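Local coordinates for protein ethylbenzene dehydrogenase alpha-subunit (Aromatoleum aromaticum, PDB 2IVF) that binds a molybdenum atom, an iron-sulfur cluster and the pterin dinucleotides MGD and MD1 as the alpha-subunit of a dehydrogenase of the molybdopterin oxidoreductase family, at residues M226-T231 / M235-S240; Y780-E785 / K790-M795; A892-D897 / C901-R906; H924-K927 / Y932-L935. All blocks are in the same frame, centred on the assembly; numbering follows the deposited sequence.

All four contacts are largely buried, but they lie in two pairs far apart in the chain. Interactions 1 and 2 have centres about 11 Å apart and touch, Ser240 meeting Ile792; interactions 3 and 4, about 9 Å apart, share the dinucleotide-binding domain and are tied by the salt bridge between Glu902 and Lys927. Between interactions 2 and 3 the centres are about 44 Å apart. Interaction 1 is apolar, methionine against helix, whereas interaction 2 links the turn after a helix to the loop before the next through backbone and amide bonds. Interaction 3 is a strand pair with a partly exposed ion pair on one face, and interaction 4 brings side chains and a water to MD1.

Interaction 1: residues M226-T231 / M235-S240; sequences MGAFHT and MHMGYS
Phe229 and Met235 mark the closest backbone approach, with CA atoms 5.2 Å apart, where the loop 235-240, just after helix 226-232, passes back beside that helix. Met235 contributes nearly half of the buried surface. Its CG occupies the position between backbone N and carbonyl carbon (chi1 69°), and the chain runs straight through chi2 before bending at chi3 (87°), which turns the terminal methyl back to the helix. There Met235 CE comes to 3.4 Å from Phe229 CD1, near CG of the same ring and at a slant to its plane. The Phe229 ring reaches the methyl because its CG lies opposite the backbone N, beside the carbonyl carbon. On the neighbouring turn Met226 completes the grip, its SD lying 4.3 Å from Met235 CE. Ala228 points at the loop, and its CB lies 4.4 Å from both Met235 CB and Met237 CE. Between those two methionines His236 centres an inverse gamma turn, and its ring stacks on Trp481. Inside the helix Thr231 folds its OG1 back to Gly227 O at 2.6 Å, and that oxygen also accepts from Thr231 N, the two donors coming from opposite faces of its plane. Phe462 of helix 454-467 packs on Ala228, and Asn958 touches Met235, whose side chain lies about 12 Å from the molybdenum atom. Between these two segments of the molybdopterin oxidoreductase region the contact is apolar, made by methyl, methylene, sulfur and ring surfaces, so the fit probably rests on shape and dispersion rather than on directional polar bonds.

Interaction 2: residues Y780-E785 / K790-M795; sequences YAHANE and KPIYPM
His782 swings its imidazole opposite its own backbone N (chi1 173°), which lays one ring face against Pro794, while Asn784, with a similar first torsion (-159°), carries its amide to Tyr793. The setting is the loop that joins helix 777-781 to helix 796-800: Ala783 leaves the helical conformation with positive phi, and Met795 is the N-cap residue of the second helix. Pro794 CA stands over the His782 ring in a CH-pi contact, 4.0 Å from its centroid. From another direction the branch methyl CG2 of Ile792 comes within 3.3 Å of His782 CE1, the two side chains crossing at about a right angle. His782 also works through its backbone, its O accepting from Met795 N at 2.8 Å; this bond ties the turn after helix 777-781 to the N-cap of helix 796-800. Ala783 packs its CB on Met795 CA. Beyond the two segments, Arg796 binds both Asn784 OD1 and Glu785 OE2, and Gly238 N gives a weak hydrogen bond to His782 ND1. The amide of Asn784 serves twice. Asn784 ND2 donates to Tyr793 O at 2.8 Å along a nearly straight bond (172°), with the oxygen lying in the amide plane, and the same nitrogen sits over the centre of the Tyr793 ring, 3.7 Å above its plane.

Interaction 3: residues A892-D897 / C901-R906; sequences AKLFND and CEIMVR
A beta hairpin of strands 891-895 and 900-908 contains this contact, in the dinucleotide-binding domain, which belongs to the double-psi beta-barrel clan. Ala892 faces Ile903 and Leu894 faces Cys901 as antiparallel hydrogen-bonded pairs, each joined by two N-H to O bonds; Ala892 N to Ile903 O measures 2.8 Å. Lys893 and Glu902 form the non-hydrogen-bonded pair between them; the strands are antiparallel but strongly twisted, their short axes running at 134°. On the face that carries Lys893 and Glu902 the Lys893 chain bends at chi2 (-60°) and brings NZ to 2.6 Å from Glu902 OE1, a salt bridge that uses the lone pair turned away from OE2. That second oxygen pairs with Lys927. The other face is apolar: Leu894 sets CD1 3.7 Å from Ile903 CG2 and its CB against Cys901 SG at 3.8 Å. Ala892 CB and Val905 CG2 are tighter than usual contact, at 3.3 Å. In the sheet, strand 969-975 flanks the first strand, with Ile973 against Ala892 and Leu894, while strand 873-877 flanks the second, with Val874 against Ile903; farther along, Arg906 binds Trp130 and Gln134 of the beta-subunit.

Interaction 4: residues H924-K927 / Y932-L935; sequences HQYK and YDIL. With MD1 (phosphoric acid 4-(2-amino-4-oxo-3,4,5,6,-tetrahydro-pteridin-6-yl)-2-hydroxy-3,4-dimercapto-but-3-en-yl ester guanylate ester), chain N.
Tyr926 and Tyr932 run side by side and point the same way, but they are staggered, so that the hydroxyl of the first arrives at the near edge of the second ring. Tyr926 OH lies close to the Tyr932 plane, 3.9 Å from Tyr932 CD1, and the Tyr926 ring passes the Tyr932 backbone, with Tyr926 CE2 3.4 Å from Tyr932 N. The Tyr926 ring extends from a CG set opposite the carbonyl carbon (chi1 -65°), which aims it at segment 932-935. Further out, Asp933 stands beyond direct bonding range of Tyr926, and a water fills the step: it accepts from Tyr926 OH at 2.7 Å and donates to Asp933 OD1 at 2.6 Å. Both segments belong to the loop between strands 915-917 and 969-975 of the dinucleotide-binding domain. Residues 932-934 make a short 3-10 turn, closed by Leu935 N to Tyr932 O at 3.1 Å, and this turn puts consecutive side chains on the pterin end of MD1. The amino nitrogen MD1 N16 gives a nearly straight hydrogen bond (167°) to Tyr932 OH at 2.9 Å and a weak, bent one to Asp933 OD2 at 3.0 Å. Asp933 is therefore shared, OD1 turned to the water and OD2 to MD1; Tyr926, through the water, probably helps to hold the carboxylate as a second-shell residue. Ile903 packs on Tyr926 and Cys901 on Tyr932. Elsewhere, MD1 is also hydrogen-bonded to residues such as His849 and Glu687.

Interaction 1: residues M226-T231 / M235-S240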
# COMPACT_ATOMS: atom_id res chain seq x y z
N MET A 226 -16.83 -15.95 9.82
CA MET A 226 -17.98 -16.85 10.01
C MET A 226 -17.76 -17.83 11.15
O MET A 226 -18.71 -18.31 11.77
CB MET A 226 -18.31 -17.55 8.70
CG MET A 226 -18.90 -16.58 7.67
SD MET A 226 -20.54 -16.07 8.19
CE MET A 226 -21.53 -17.49 7.71
N GLY A 227 -16.49 -18.11 11.45
CA GLY A 227 -16.14 -18.97 12.55
C GLY A 227 -16.40 -18.28 13.89
O GLY A 227 -16.82 -18.89 14.86
N ALA A 228 -16.12 -17.00 13.93
CA ALA A 228 -16.49 -16.21 15.09
C ALA A 228 -18.01 -16.18 15.18
O ALA A 228 -18.61 -16.39 16.24
CB ALA A 228 -15.91 -14.77 14.94
N PHE A 229 -18.65 -15.92 14.04
CA PHE A 229 -20.12 -15.79 14.00
C PHE A 229 -20.71 -17.06 14.56
O PHE A 229 -21.65 -17.03 15.31
CB PHE A 229 -20.56 -15.60 12.54
CG PHE A 229 -21.91 -14.98 12.36
CD1 PHE A 229 -22.25 -13.80 12.99
CD2 PHE A 229 -22.82 -15.53 11.49
CE1 PHE A 229 -23.50 -13.23 12.80
CE2 PHE A 229 -24.10 -14.97 11.29
CZ PHE A 229 -24.41 -13.81 11.92
N HIS A 230 -20.15 -18.19 14.18
CA HIS A 230 -20.73 -19.45 14.57
C HIS A 230 -20.36 -19.92 15.99
O HIS A 230 -21.13 -20.63 16.60
CB HIS A 230 -20.45 -20.50 13.52
CG HIS A 230 -21.21 -20.23 12.25
ND1 HIS A 230 -20.90 -20.83 11.06
CD2 HIS A 230 -22.24 -19.37 12.00
CE1 HIS A 230 -21.72 -20.37 10.12
NE2 HIS A 230 -22.54 -19.49 10.66
N THR A 231 -19.25 -19.43 16.49
CA THR A 231 -18.76 -19.77 17.84
C THR A 231 -19.38 -18.86 18.89
O THR A 231 -19.94 -19.34 19.90
CB THR A 231 -17.24 -19.64 17.90
OG1 THR A 231 -16.65 -20.52 16.91
CG2 THR A 231 -16.69 -19.98 19.28
N MET A 235 -19.69 -11.22 15.24
CA MET A 235 -18.36 -11.00 14.71
C MET A 235 -17.90 -9.57 14.83
O MET A 235 -16.77 -9.30 14.56
CB MET A 235 -18.24 -11.47 13.25
CG MET A 235 -19.00 -10.69 12.25
SD MET A 235 -18.82 -11.36 10.54
CE MET A 235 -20.14 -12.56 10.56
N HIS A 236 -18.79 -8.68 15.23
CA HIS A 236 -18.46 -7.28 15.25
C HIS A 236 -17.76 -6.92 16.55
O HIS A 236 -18.28 -6.17 17.37
CB HIS A 236 -19.70 -6.45 15.00
CG HIS A 236 -20.02 -6.34 13.55
ND1 HIS A 236 -19.09 -5.92 12.63
CD2 HIS A 236 -21.14 -6.64 12.86
CE1 HIS A 236 -19.63 -5.96 11.42
NE2 HIS A 236 -20.88 -6.39 11.53
N MET A 237 -16.57 -7.48 16.71
CA MET A 237 -15.76 -7.29 17.92
C MET A 237 -14.45 -6.79 17.41
O MET A 237 -14.04 -7.16 16.32
CB MET A 237 -15.56 -8.60 18.64
CG MET A 237 -16.88 -9.31 18.99
SD MET A 237 -16.51 -10.89 19.75
CE MET A 237 -16.10 -11.86 18.30
N GLY A 238 -13.77 -5.95 18.20
CA GLY A 238 -12.46 -5.53 17.82
C GLY A 238 -11.59 -5.02 18.94
O GLY A 238 -12.01 -4.87 20.07
N TYR A 239 -10.34 -4.70 18.58
CA TYR A 239 -9.48 -4.01 19.48
C TYR A 239 -8.84 -2.87 18.73
O TYR A 239 -8.89 -2.81 17.50
CB TYR A 239 -8.43 -4.97 20.05
CG TYR A 239 -7.55 -5.71 19.05
CD1 TYR A 239 -7.85 -6.97 18.63
CD2 TYR A 239 -6.36 -5.17 18.60
CE1 TYR A 239 -7.03 -7.67 17.79
CE2 TYR A 239 -5.53 -5.84 17.76
CZ TYR A 239 -5.85 -7.09 17.34
OH TYR A 239 -5.00 -7.79 16.47
N SER A 240 -8.28 -1.94 19.50
CA SER A 240 -7.50 -0.87 18.94
C SER A 240 -6.04 -1.34 18.90
O SER A 240 -5.63 -2.15 19.72
CB SER A 240 -7.63 0.41 19.76
OG SER A 240 -7.27 0.26 21.15

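Interaction 2: residues Y780-E785 / K790-M795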
# COMPACT_ATOMS: atom_id res chain seq x y z
N TYR A 780 -23.22 -4.05 20.83
CA TYR A 780 -23.50 -5.21 21.65
C TYR A 780 -22.51 -6.32 21.36
O TYR A 780 -22.05 -6.95 22.30
CB TYR A 780 -24.92 -5.71 21.43
CG TYR A 780 -25.91 -4.62 21.60
CD1 TYR A 780 -26.31 -4.21 22.86
CD2 TYR A 780 -26.42 -3.94 20.50
CE1 TYR A 780 -27.21 -3.18 23.02
CE2 TYR A 780 -27.32 -2.89 20.65
CZ TYR A 780 -27.70 -2.52 21.91
OH TYR A 780 -28.58 -1.44 22.05
N ALA A 781 -22.14 -6.51 20.08
CA ALA A 781 -21.27 -7.60 19.69
C ALA A 781 -19.91 -7.45 20.39
O ALA A 781 -19.33 -8.42 20.87
CB ALA A 781 -21.07 -7.65 18.16
N HIS A 782 -19.40 -6.22 20.34
CA HIS A 782 -18.08 -5.91 20.82
C HIS A 782 -17.95 -6.30 22.31
O HIS A 782 -16.84 -6.63 22.81
CB HIS A 782 -17.78 -4.43 20.55
CG HIS A 782 -16.50 -3.96 21.15
ND1 HIS A 782 -15.26 -4.35 20.69
CD2 HIS A 782 -16.29 -3.17 22.23
CE1 HIS A 782 -14.34 -3.78 21.45
NE2 HIS A 782 -14.93 -3.09 22.41
N ALA A 783 -19.08 -6.20 23.00
CA ALA A 783 -19.28 -6.65 24.35
C ALA A 783 -18.27 -6.04 25.34
O ALA A 783 -17.65 -6.74 26.15
CB ALA A 783 -19.33 -8.19 24.40
N ASN A 784 -18.09 -4.73 25.18
CA ASN A 784 -17.28 -3.89 26.08
C ASN A 784 -17.66 -2.43 25.78
O ASN A 784 -18.16 -2.13 24.67
CB ASN A 784 -15.79 -4.09 25.87
CG ASN A 784 -14.97 -3.67 27.06
OD1 ASN A 784 -15.51 -3.26 28.09
ND2 ASN A 784 -13.69 -3.77 26.94
N GLU A 785 -17.45 -1.54 26.73
CA GLU A 785 -17.68 -0.14 26.47
C GLU A 785 -16.37 0.44 26.02
O GLU A 785 -15.29 -0.18 26.23
CB GLU A 785 -18.30 0.63 27.64
CG GLU A 785 -17.73 0.45 28.99
CD GLU A 785 -18.04 -0.91 29.64
OE1 GLU A 785 -19.22 -1.34 29.79
OE2 GLU A 785 -17.05 -1.53 30.01
N LYS A 790 -7.96 3.81 27.67
CA LYS A 790 -7.29 2.52 27.54
C LYS A 790 -7.58 1.86 26.22
O LYS A 790 -8.59 2.20 25.58
CB LYS A 790 -7.79 1.58 28.63
CG LYS A 790 -9.27 1.34 28.59
CD LYS A 790 -9.81 0.51 29.79
CE LYS A 790 -9.34 1.05 31.07
NZ LYS A 790 -10.28 0.76 32.18
N PRO A 791 -6.71 0.91 25.81
CA PRO A 791 -6.97 0.21 24.58
C PRO A 791 -8.33 -0.50 24.55
O PRO A 791 -8.85 -0.97 25.58
CB PRO A 791 -5.80 -0.78 24.47
CG PRO A 791 -4.71 -0.19 25.26
CD PRO A 791 -5.42 0.49 26.40
N ILE A 792 -8.94 -0.41 23.38
CA ILE A 792 -10.20 -1.05 23.09
C ILE A 792 -9.91 -2.52 23.00
O ILE A 792 -8.99 -2.86 22.34
CB ILE A 792 -10.79 -0.53 21.78
CG1 ILE A 792 -11.27 0.92 21.96
CG2 ILE A 792 -12.00 -1.43 21.31
CD1 ILE A 792 -11.67 1.63 20.69
N TYR A 793 -10.68 -3.36 23.68
CA TYR A 793 -10.61 -4.82 23.47
C TYR A 793 -12.02 -5.36 23.70
O TYR A 793 -12.81 -4.75 24.43
CB TYR A 793 -9.60 -5.52 24.42
CG TYR A 793 -9.99 -5.47 25.87
CD1 TYR A 793 -9.59 -4.40 26.67
CD2 TYR A 793 -10.72 -6.48 26.46
CE1 TYR A 793 -9.91 -4.36 28.00
CE2 TYR A 793 -11.10 -6.41 27.77
CZ TYR A 793 -10.67 -5.37 28.55
OH TYR A 793 -11.02 -5.31 29.84
N PRO A 794 -12.35 -6.47 23.06
CA PRO A 794 -13.73 -6.98 23.15
C PRO A 794 -13.96 -8.04 24.19
O PRO A 794 -13.02 -8.59 24.76
CB PRO A 794 -13.93 -7.59 21.76
CG PRO A 794 -12.63 -8.27 21.52
CD PRO A 794 -11.55 -7.32 22.15
N MET A 795 -15.24 -8.32 24.41
CA MET A 795 -15.74 -9.49 25.12
C MET A 795 -15.66 -9.41 26.63
O MET A 795 -15.97 -10.40 27.32
CB MET A 795 -15.11 -10.77 24.60
CG MET A 795 -15.23 -10.93 23.08
SD MET A 795 -14.59 -12.50 22.50
CE MET A 795 -15.87 -13.60 23.10

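Interaction 3: residues A892-D897 / C901-R906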
# COMPACT_ATOMS: atom_id res chain seq x y z
N ALA A 892 4.11 -15.34 -17.56
CA ALA A 892 3.61 -16.67 -17.35
C ALA A 892 2.13 -16.70 -17.60
O ALA A 892 1.47 -15.67 -17.45
CB ALA A 892 3.94 -17.12 -15.91
N LYS A 893 1.59 -17.85 -18.00
CA LYS A 893 0.16 -18.11 -17.98
C LYS A 893 -0.17 -18.81 -16.69
O LYS A 893 0.52 -19.76 -16.29
CB LYS A 893 -0.32 -19.00 -19.13
CG LYS A 893 -0.11 -18.48 -20.49
CD LYS A 893 -0.82 -17.17 -20.74
CE LYS A 893 -0.95 -16.95 -22.28
NZ LYS A 893 -1.54 -15.66 -22.58
N LEU A 894 -1.18 -18.29 -16.00
CA LEU A 894 -1.84 -19.01 -14.94
C LEU A 894 -3.13 -19.55 -15.50
O LEU A 894 -3.85 -18.83 -16.23
CB LEU A 894 -2.20 -18.12 -13.75
CG LEU A 894 -1.24 -17.72 -12.63
CD1 LEU A 894 0.15 -17.55 -13.13
CD2 LEU A 894 -1.80 -16.49 -11.86
N PHE A 895 -3.44 -20.79 -15.20
CA PHE A 895 -4.66 -21.34 -15.73
C PHE A 895 -5.19 -22.48 -14.91
O PHE A 895 -4.45 -23.15 -14.19
CB PHE A 895 -4.45 -21.78 -17.22
CG PHE A 895 -3.47 -22.92 -17.42
CD1 PHE A 895 -2.10 -22.69 -17.43
CD2 PHE A 895 -3.93 -24.21 -17.59
CE1 PHE A 895 -1.23 -23.73 -17.62
CE2 PHE A 895 -3.06 -25.27 -17.78
CZ PHE A 895 -1.71 -25.04 -17.79
N ASN A 896 -6.48 -22.77 -15.09
CA ASN A 896 -7.04 -23.96 -14.52
C ASN A 896 -8.15 -24.42 -15.42
O ASN A 896 -8.18 -24.04 -16.59
CB ASN A 896 -7.48 -23.73 -13.07
CG ASN A 896 -8.52 -22.62 -12.88
OD1 ASN A 896 -9.22 -22.22 -13.80
ND2 ASN A 896 -8.62 -22.14 -11.67
N ASP A 897 -9.04 -25.26 -14.91
CA ASP A 897 -10.08 -25.80 -15.76
C ASP A 897 -11.10 -24.77 -16.23
O ASP A 897 -11.86 -25.03 -17.16
CB ASP A 897 -10.77 -27.00 -15.07
CG ASP A 897 -9.88 -28.23 -15.03
OD1 ASP A 897 -8.73 -28.16 -15.58
OD2 ASP A 897 -10.29 -29.24 -14.40
N CYS A 901 -4.94 -16.51 -17.43
CA CYS A 901 -4.51 -15.13 -17.51
C CYS A 901 -3.01 -15.11 -17.68
O CYS A 901 -2.37 -16.15 -17.56
CB CYS A 901 -4.91 -14.40 -16.27
SG CYS A 901 -4.06 -14.96 -14.78
N GLU A 902 -2.47 -13.97 -18.05
CA GLU A 902 -1.05 -13.83 -18.26
C GLU A 902 -0.60 -12.77 -17.31
O GLU A 902 -1.27 -11.75 -17.19
CB GLU A 902 -0.76 -13.41 -19.69
CG GLU A 902 0.70 -13.21 -19.99
CD GLU A 902 1.01 -13.17 -21.48
OE1 GLU A 902 0.26 -13.77 -22.30
OE2 GLU A 902 2.04 -12.54 -21.82
N ILE A 903 0.55 -13.01 -16.67
CA ILE A 903 1.04 -12.16 -15.61
C ILE A 903 2.54 -12.25 -15.56
O ILE A 903 3.09 -13.29 -15.93
CB ILE A 903 0.40 -12.62 -14.30
CG1 ILE A 903 0.55 -11.57 -13.22
CG2 ILE A 903 0.91 -14.01 -13.94
CD1 ILE A 903 -0.44 -11.79 -12.02
N MET A 904 3.20 -11.16 -15.19
CA MET A 904 4.65 -11.12 -15.01
C MET A 904 5.04 -11.86 -13.75
O MET A 904 4.37 -11.74 -12.72
CB MET A 904 5.16 -9.70 -14.95
CG MET A 904 6.66 -9.59 -14.53
SD MET A 904 7.25 -7.91 -14.59
CE MET A 904 7.56 -7.68 -16.35
N VAL A 905 6.18 -12.56 -13.79
CA VAL A 905 6.61 -13.40 -12.71
C VAL A 905 7.66 -12.68 -11.88
O VAL A 905 8.59 -12.04 -12.40
CB VAL A 905 7.20 -14.72 -13.22
CG1 VAL A 905 7.82 -15.55 -12.04
CG2 VAL A 905 6.14 -15.54 -13.94
N ARG A 906 7.44 -12.72 -10.59
CA ARG A 906 8.47 -12.41 -9.60
C ARG A 906 8.87 -13.72 -8.92
O ARG A 906 8.03 -14.42 -8.41
CB ARG A 906 7.89 -11.49 -8.55
CG ARG A 906 8.70 -11.39 -7.24
CD ARG A 906 8.20 -10.24 -6.39
NE ARG A 906 8.70 -8.98 -6.88
CZ ARG A 906 8.00 -7.87 -6.99
NH1 ARG A 906 6.72 -7.82 -6.68
NH2 ARG A 906 8.61 -6.80 -7.46

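Interaction 4: residues H924-K927 / Y932-L935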
# COMPACT_ATOMS: atom_id res chain seq x y z
N HIS A 924 -7.91 -4.14 -16.22
CA HIS A 924 -7.34 -3.60 -17.45
C HIS A 924 -5.83 -3.32 -17.32
O HIS A 924 -5.20 -2.67 -18.20
CB HIS A 924 -8.14 -2.40 -17.98
CG HIS A 924 -8.31 -1.27 -17.02
ND1 HIS A 924 -7.90 -1.33 -15.70
CD2 HIS A 924 -8.88 -0.05 -17.18
CE1 HIS A 924 -8.19 -0.19 -15.10
NE2 HIS A 924 -8.78 0.60 -15.98
N GLN A 925 -5.24 -3.82 -16.23
CA GLN A 925 -3.78 -3.90 -16.13
C GLN A 925 -3.21 -5.21 -16.68
O GLN A 925 -1.98 -5.41 -16.73
CB GLN A 925 -3.33 -3.77 -14.68
CG GLN A 925 -3.76 -2.50 -13.99
CD GLN A 925 -3.18 -2.39 -12.61
OE1 GLN A 925 -3.86 -2.66 -11.59
NE2 GLN A 925 -1.92 -1.98 -12.55
N TYR A 926 -4.10 -6.10 -17.13
CA TYR A 926 -3.71 -7.37 -17.63
C TYR A 926 -3.97 -7.49 -19.11
O TYR A 926 -4.95 -6.94 -19.65
CB TYR A 926 -4.56 -8.50 -17.04
CG TYR A 926 -4.46 -8.77 -15.57
CD1 TYR A 926 -5.14 -7.96 -14.64
CD2 TYR A 926 -3.78 -9.88 -15.10
CE1 TYR A 926 -5.10 -8.23 -13.30
CE2 TYR A 926 -3.72 -10.15 -13.75
CZ TYR A 926 -4.41 -9.37 -12.87
OH TYR A 926 -4.38 -9.67 -11.53
N LYS A 927 -3.14 -8.30 -19.74
CA LYS A 927 -3.32 -8.64 -21.15
C LYS A 927 -4.69 -9.23 -21.37
O LYS A 927 -5.14 -10.10 -20.61
CB LYS A 927 -2.22 -9.60 -21.61
CG LYS A 927 -0.88 -8.91 -21.70
CD LYS A 927 0.27 -9.86 -22.08
CE LYS A 927 1.63 -9.15 -21.87
NZ LYS A 927 2.83 -9.86 -22.41
N TYR A 932 -6.19 -12.17 -12.72
CA TYR A 932 -6.08 -13.48 -12.10
C TYR A 932 -7.42 -13.93 -11.53
O TYR A 932 -7.74 -15.13 -11.50
CB TYR A 932 -4.99 -13.48 -11.03
CG TYR A 932 -5.36 -13.45 -9.59
CD1 TYR A 932 -5.56 -12.24 -8.90
CD2 TYR A 932 -5.34 -14.63 -8.87
CE1 TYR A 932 -5.82 -12.22 -7.52
CE2 TYR A 932 -5.59 -14.64 -7.50
CZ TYR A 932 -5.83 -13.44 -6.82
OH TYR A 932 -6.08 -13.50 -5.48
N ASP A 933 -8.24 -12.97 -11.13
CA ASP A 933 -9.57 -13.27 -10.56
C ASP A 933 -10.48 -14.06 -11.48
O ASP A 933 -11.43 -14.72 -11.00
CB ASP A 933 -10.25 -11.98 -10.09
CG ASP A 933 -9.32 -11.12 -9.32
OD1 ASP A 933 -8.48 -10.46 -9.96
OD2 ASP A 933 -9.41 -11.08 -8.08
N ILE A 934 -10.22 -14.01 -12.79
CA ILE A 934 -11.05 -14.69 -13.75
C ILE A 934 -11.14 -16.17 -13.41
O ILE A 934 -12.16 -16.82 -13.68
CB ILE A 934 -10.57 -14.49 -15.21
CG1 ILE A 934 -11.65 -14.89 -16.23
CG2 ILE A 934 -9.28 -15.34 -15.55
CD1 ILE A 934 -11.32 -14.44 -17.62
N LEU A 935 -10.09 -16.73 -12.81
CA LEU A 935 -10.06 -18.20 -12.57
C LEU A 935 -10.44 -18.64 -11.15
O LEU A 935 -10.29 -19.81 -10.81
CB LEU A 935 -8.71 -18.79 -13.00
CG LEU A 935 -7.43 -18.06 -12.60
CD1 LEU A 935 -7.24 -18.25 -11.11
CD2 LEU A 935 -6.29 -18.59 -13.38
PB MD1 N . -13.84 -2.70 -4.85
O3B MD1 N . -12.50 -1.92 -5.17
O1B MD1 N . -14.56 -1.93 -3.81
O2B MD1 N . -14.50 -3.21 -6.07
O3A MD1 N . -13.26 -4.00 -4.15
C10 MD1 N . -13.05 -4.09 -2.72
C11 MD1 N . -12.33 -5.42 -2.54
O11 MD1 N . -10.95 -5.13 -2.94
C12 MD1 N . -12.33 -5.82 -1.09
S12 MD1 N . -12.68 -4.71 0.16
C13 MD1 N . -11.98 -7.09 -0.71
S13 MD1 N . -11.92 -7.56 0.91
C14 MD1 N . -11.65 -8.16 -1.68
N15 MD1 N . -10.36 -8.75 -1.63
C16 MD1 N . -9.95 -9.65 -2.59
C15 MD1 N . -8.73 -10.26 -2.40
O14 MD1 N . -8.02 -10.02 -1.39
N17 MD1 N . -8.34 -11.08 -3.41
C17 MD1 N . -9.16 -11.33 -4.51
N16 MD1 N . -8.68 -12.17 -5.42
N18 MD1 N . -10.36 -10.75 -4.63
C20 MD1 N . -10.76 -9.93 -3.69
N8 MD1 N . -12.00 -9.38 -3.78
C7 MD1 N . -12.54 -8.41 -2.87
PA MD1 N . -11.98 -1.11 -6.46
O1A MD1 N . -10.96 -0.15 -5.92
O2A MD1 N . -11.51 -2.10 -7.46
O5' MD1 N . -13.22 -0.33 -7.04
C5' MD1 N . -13.69 0.77 -6.27
C4' MD1 N . -13.84 1.95 -7.15
O4' MD1 N . -14.14 3.00 -6.24
C1' MD1 N . -13.62 4.17 -6.87
N9 MD1 N . -13.44 5.32 -5.96
C4 MD1 N . -14.25 6.37 -5.95
N3 MD1 N . -15.36 6.61 -6.69
C2 MD1 N . -16.05 7.73 -6.51
N2 MD1 N . -17.18 7.98 -7.23
N1 MD1 N . -15.55 8.67 -5.63
C6 MD1 N . -14.43 8.49 -4.85
O6 MD1 N . -14.12 9.36 -4.04
C5 MD1 N . -13.75 7.28 -5.01
N7 MD1 N . -12.65 6.75 -4.49
C8 MD1 N . -12.48 5.56 -5.07
C2' MD1 N . -12.26 3.74 -7.42
O2' MD1 N . -11.80 4.56 -8.52
C3' MD1 N . -12.48 2.27 -7.79
O3' MD1 N . -12.56 2.08 -9.22
O HOH W 1 -6.47 -8.82 -10.06